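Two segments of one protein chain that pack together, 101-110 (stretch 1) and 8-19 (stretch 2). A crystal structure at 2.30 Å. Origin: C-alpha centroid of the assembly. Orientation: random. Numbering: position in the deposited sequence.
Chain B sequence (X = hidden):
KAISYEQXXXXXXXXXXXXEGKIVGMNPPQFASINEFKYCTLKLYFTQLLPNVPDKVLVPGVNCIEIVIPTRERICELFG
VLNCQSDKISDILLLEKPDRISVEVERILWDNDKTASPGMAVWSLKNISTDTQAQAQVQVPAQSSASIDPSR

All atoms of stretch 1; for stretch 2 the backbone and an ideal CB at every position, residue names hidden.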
# COMPACT_ATOMS: atom_id res chain seq x y z
N ILE B 101 -19.87 -6.37 -7.23
CA ILE B 101 -18.91 -7.40 -6.91
C ILE B 101 -19.09 -7.79 -5.47
O ILE B 101 -19.44 -6.97 -4.62
CB ILE B 101 -17.45 -6.93 -7.23
CG1 ILE B 101 -17.11 -7.27 -8.68
CG2 ILE B 101 -16.41 -7.69 -6.42
CD1 ILE B 101 -17.29 -6.14 -9.65
N SER B 102 -18.86 -9.07 -5.20
CA SER B 102 -18.90 -9.57 -3.87
C SER B 102 -17.59 -10.30 -3.58
O SER B 102 -17.14 -11.12 -4.40
CB SER B 102 -20.09 -10.53 -3.73
OG SER B 102 -20.18 -10.94 -2.38
N VAL B 103 -16.99 -10.02 -2.43
CA VAL B 103 -15.69 -10.61 -2.08
C VAL B 103 -15.72 -11.17 -0.65
O VAL B 103 -16.44 -10.67 0.23
CB VAL B 103 -14.51 -9.60 -2.21
CG1 VAL B 103 -14.35 -9.11 -3.64
CG2 VAL B 103 -14.70 -8.41 -1.28
N GLU B 104 -14.95 -12.22 -0.42
CA GLU B 104 -14.63 -12.59 0.94
C GLU B 104 -13.18 -12.25 1.12
O GLU B 104 -12.36 -12.62 0.30
CB GLU B 104 -14.89 -14.06 1.22
CG GLU B 104 -16.32 -14.31 1.60
CD GLU B 104 -16.63 -15.77 1.81
OE1 GLU B 104 -17.83 -16.08 2.00
OE2 GLU B 104 -15.68 -16.60 1.78
N VAL B 105 -12.88 -11.54 2.19
CA VAL B 105 -11.52 -11.14 2.46
C VAL B 105 -11.10 -11.75 3.79
O VAL B 105 -11.94 -11.97 4.68
CB VAL B 105 -11.31 -9.60 2.44
CG1 VAL B 105 -11.59 -9.05 1.05
CG2 VAL B 105 -12.19 -8.89 3.47
N GLU B 106 -9.79 -12.02 3.90
CA GLU B 106 -9.25 -12.65 5.07
C GLU B 106 -8.07 -11.85 5.57
O GLU B 106 -7.18 -11.53 4.80
CB GLU B 106 -8.81 -14.07 4.75
CG GLU B 106 -8.39 -14.84 5.99
CD GLU B 106 -7.98 -16.28 5.71
OE1 GLU B 106 -7.72 -16.98 6.72
OE2 GLU B 106 -7.90 -16.73 4.53
N ARG B 107 -8.09 -11.56 6.87
CA ARG B 107 -7.04 -10.82 7.53
C ARG B 107 -5.88 -11.79 7.77
O ARG B 107 -6.02 -12.78 8.52
CB ARG B 107 -7.58 -10.30 8.88
CG ARG B 107 -6.74 -9.22 9.51
CD ARG B 107 -6.77 -8.00 8.60
NE ARG B 107 -6.28 -6.82 9.27
CZ ARG B 107 -6.01 -5.66 8.69
NH1 ARG B 107 -6.17 -5.50 7.38
NH2 ARG B 107 -5.58 -4.66 9.43
N ILE B 108 -4.73 -11.51 7.15
CA ILE B 108 -3.57 -12.39 7.27
C ILE B 108 -2.36 -11.61 7.78
O ILE B 108 -2.29 -10.38 7.66
CB ILE B 108 -3.20 -13.08 5.92
CG1 ILE B 108 -2.90 -12.02 4.83
CG2 ILE B 108 -4.28 -14.06 5.46
CD1 ILE B 108 -2.12 -12.59 3.66
N LEU B 109 -1.42 -12.33 8.37
CA LEU B 109 -0.12 -11.79 8.71
C LEU B 109 0.74 -12.07 7.49
O LEU B 109 1.03 -13.22 7.13
CB LEU B 109 0.45 -12.47 9.95
CG LEU B 109 1.85 -12.07 10.40
CD1 LEU B 109 1.87 -10.66 10.98
CD2 LEU B 109 2.36 -13.07 11.42
N TRP B 110 1.08 -10.99 6.81
CA TRP B 110 1.73 -11.07 5.54
C TRP B 110 3.17 -10.79 5.78
O TRP B 110 3.59 -9.64 5.98
CB TRP B 110 1.10 -10.06 4.60
CG TRP B 110 1.71 -10.01 3.23
CD1 TRP B 110 2.17 -11.08 2.45
CD2 TRP B 110 1.94 -8.82 2.41
NE1 TRP B 110 2.66 -10.64 1.26
CE2 TRP B 110 2.56 -9.29 1.16
CE3 TRP B 110 1.72 -7.45 2.58
CZ2 TRP B 110 2.91 -8.41 0.14
CZ3 TRP B 110 2.08 -6.58 1.54
CH2 TRP B 110 2.66 -7.05 0.35
N UNK B 8 -13.20 -2.06 10.22
CA UNK B 8 -12.52 -3.19 9.54
C UNK B 8 -11.01 -3.16 9.66
O UNK B 8 -10.37 -4.22 9.70
CB UNK B 8 -12.89 -3.20 8.06
N UNK B 9 -10.43 -1.96 9.65
CA UNK B 9 -8.97 -1.81 9.68
C UNK B 9 -8.36 -2.16 11.02
O UNK B 9 -7.14 -2.21 11.16
CB UNK B 9 -8.59 -0.37 9.32
N UNK B 10 -9.22 -2.41 12.00
CA UNK B 10 -8.83 -2.83 13.33
C UNK B 10 -8.96 -4.35 13.53
O UNK B 10 -8.60 -4.84 14.58
CB UNK B 10 -9.68 -2.09 14.37
N UNK B 11 -9.48 -5.06 12.51
CA UNK B 11 -9.75 -6.51 12.56
C UNK B 11 -8.49 -7.33 12.79
O UNK B 11 -7.47 -7.10 12.14
CB UNK B 11 -10.42 -6.97 11.26
N UNK B 12 -8.56 -8.28 13.72
CA UNK B 12 -7.41 -9.11 14.07
C UNK B 12 -7.19 -10.19 13.02
O UNK B 12 -8.11 -10.52 12.24
CB UNK B 12 -7.60 -9.74 15.45
N UNK B 13 -5.98 -10.73 13.00
CA UNK B 13 -5.59 -11.78 12.06
C UNK B 13 -6.48 -12.99 12.31
O UNK B 13 -6.71 -13.35 13.46
CB UNK B 13 -4.11 -12.14 12.21
N UNK B 14 -6.98 -13.61 11.23
CA UNK B 14 -7.94 -14.69 11.32
C UNK B 14 -9.33 -14.27 10.84
O UNK B 14 -10.11 -15.12 10.37
CB UNK B 14 -8.01 -15.20 12.76
N UNK B 15 -9.67 -12.97 10.95
CA UNK B 15 -11.00 -12.48 10.59
C UNK B 15 -11.31 -12.75 9.14
O UNK B 15 -10.46 -12.55 8.26
CB UNK B 15 -11.12 -10.98 10.87
N UNK B 16 -12.54 -13.15 8.89
CA UNK B 16 -13.05 -13.30 7.53
C UNK B 16 -14.28 -12.40 7.37
O UNK B 16 -15.24 -12.50 8.15
CB UNK B 16 -13.39 -14.76 7.23
N UNK B 17 -14.27 -11.54 6.36
CA UNK B 17 -15.41 -10.68 6.07
C UNK B 17 -15.93 -10.84 4.66
O UNK B 17 -15.16 -11.00 3.69
CB UNK B 17 -15.03 -9.22 6.31
N UNK B 18 -17.26 -10.75 4.54
CA UNK B 18 -17.89 -10.67 3.24
C UNK B 18 -18.27 -9.23 2.93
O UNK B 18 -19.00 -8.59 3.68
CB UNK B 18 -19.12 -11.58 3.18
N UNK B 19 -17.77 -8.72 1.82
CA UNK B 19 -18.09 -7.36 1.43
C UNK B 19 -18.73 -7.38 0.07
O UNK B 19 -18.45 -8.24 -0.77
CB UNK B 19 -16.85 -6.47 1.43

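Positions 16-19 run antiparallel to strand 101-110, so alternate CA-to-CB bonds point to opposite faces of the sheet; positions 8-15 form two turns around Arg107.

Position 8 has no atom of stretch 1 within 5.5 Å of its ideal CB, so many residues would fit; it is Leu8. Position 9 points its CB away, which leaves the choice open, but its carbonyl matters: in Ser9 a water bridges O to Arg107 NH2, 2.9 Å from Ser9 O and 2.6 Å from Arg107 NH2. Position 10 also points away, and the contact does not constrain it; it is Leu10.

At position 11 the CB points toward stretch 1, 4.6 Å from Arg107 NE. A small or neutral side chain suits the space beside a guanidinium, and an acid is conceivable. The residue is Ala11, whose backbone takes the charge-bearing group: Arg107 NE donates to Ala11 O at 3.1 Å.

Position 12 points away, and polar residues would be comfortable. Ser12 begins a type II turn that ends at position 15.

Position 13 lies sideways, its CB 4.2 Å from Arg107 O and near the backbone of Ile108 and Leu109. An aliphatic residue could cover this edge. Val13 does so, CG2 lying 4.3 Å from Leu109 CB.

Position 14 has phi/psi of 110/-28, where a CB would jam against the preceding carbonyl O; this calls for glycine. Gly14 N donates to Arg107 O at 3.0 Å, nearly linearly (177°).

Position 15 points its CB sideways, 4.1 Å from Arg107 CB; this contact leaves several side chains possible, and a small polar one could also turn back to the position 12 carbonyl. It is Ser15: Ser15 OG donates to Ser12 O at 2.7 Å, and Ser15 O accepts from Arg107 N at 2.9 Å.

Position 16 shares a face with Glu106, as a non-hydrogen-bonded pair; beta-branched, aliphatic or basic residues are plausible. Val16 lays CG2 4.1 Å from Glu106 CG.

Position 17 faces Val105, its ideal CB 4.0 Å from Val105 CG2, so an aliphatic stem is expected. Glu17 supplies one, but its end leads away. Glu17 N donates to Val105 O at 2.9 Å, and Val105 N donates to Glu17 O at 2.8 Å.

Position 18 has its CB 4.2 Å from Glu104 CG, whose carboxylate invites a base, lysine or arginine. Arg18 forms the salt bridge, NH2 to Glu104 OE1 at 2.8 Å, with a weak bond from NE to the same OE1 at 3.3 Å.

Position 19 sits beside Val103 and Val105, its CB 4.0 Å from Val103 CG2: leucine, isoleucine or valine would suit. Leu19 reaches Val105 CG2 with CD1 at 4.1 Å.

Stretch 2 (8-19) LSLASVGSVERL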
# COMPACT_ATOMS: atom_id res chain seq x y z
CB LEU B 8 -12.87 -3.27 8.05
CG LEU B 8 -14.15 -4.01 7.70
CD1 LEU B 8 -14.26 -4.00 6.18
CD2 LEU B 8 -14.08 -5.44 8.25
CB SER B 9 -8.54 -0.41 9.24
OG SER B 9 -9.13 -0.14 7.97
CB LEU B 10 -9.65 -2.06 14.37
CG LEU B 10 -9.44 -0.54 14.32
CD1 LEU B 10 -10.41 0.15 15.28
CD2 LEU B 10 -8.00 -0.13 14.62
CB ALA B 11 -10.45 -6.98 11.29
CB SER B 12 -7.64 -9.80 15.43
OG SER B 12 -8.63 -10.81 15.29
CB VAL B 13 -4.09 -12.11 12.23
CG1 VAL B 13 -3.75 -13.52 11.71
CG2 VAL B 13 -3.25 -11.03 11.55
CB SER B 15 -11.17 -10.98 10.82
OG SER B 15 -10.85 -10.61 12.13
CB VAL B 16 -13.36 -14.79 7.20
CG1 VAL B 16 -13.81 -14.97 5.75
CG2 VAL B 16 -12.15 -15.67 7.46
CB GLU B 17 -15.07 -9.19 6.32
CG GLU B 17 -14.76 -8.85 7.77
CD GLU B 17 -15.98 -8.84 8.71
OE1 GLU B 17 -17.14 -8.79 8.24
OE2 GLU B 17 -15.79 -8.90 9.95
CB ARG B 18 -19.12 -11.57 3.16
CG ARG B 18 -19.75 -11.61 1.77
CD ARG B 18 -20.88 -12.62 1.72
NE ARG B 18 -20.37 -13.94 2.05
CZ ARG B 18 -21.11 -14.97 2.45
NH1 ARG B 18 -22.44 -14.84 2.57
NH2 ARG B 18 -20.52 -16.13 2.73
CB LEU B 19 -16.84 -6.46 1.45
CG LEU B 19 -15.95 -6.49 2.72
CD1 LEU B 19 -14.63 -5.81 2.48
CD2 LEU B 19 -16.61 -5.83 3.92
O HOH W 1 -5.90 -2.21 8.51
O HOH W 2 -5.55 -4.89 12.34
O HOH W 3 -8.83 -17.54 9.23
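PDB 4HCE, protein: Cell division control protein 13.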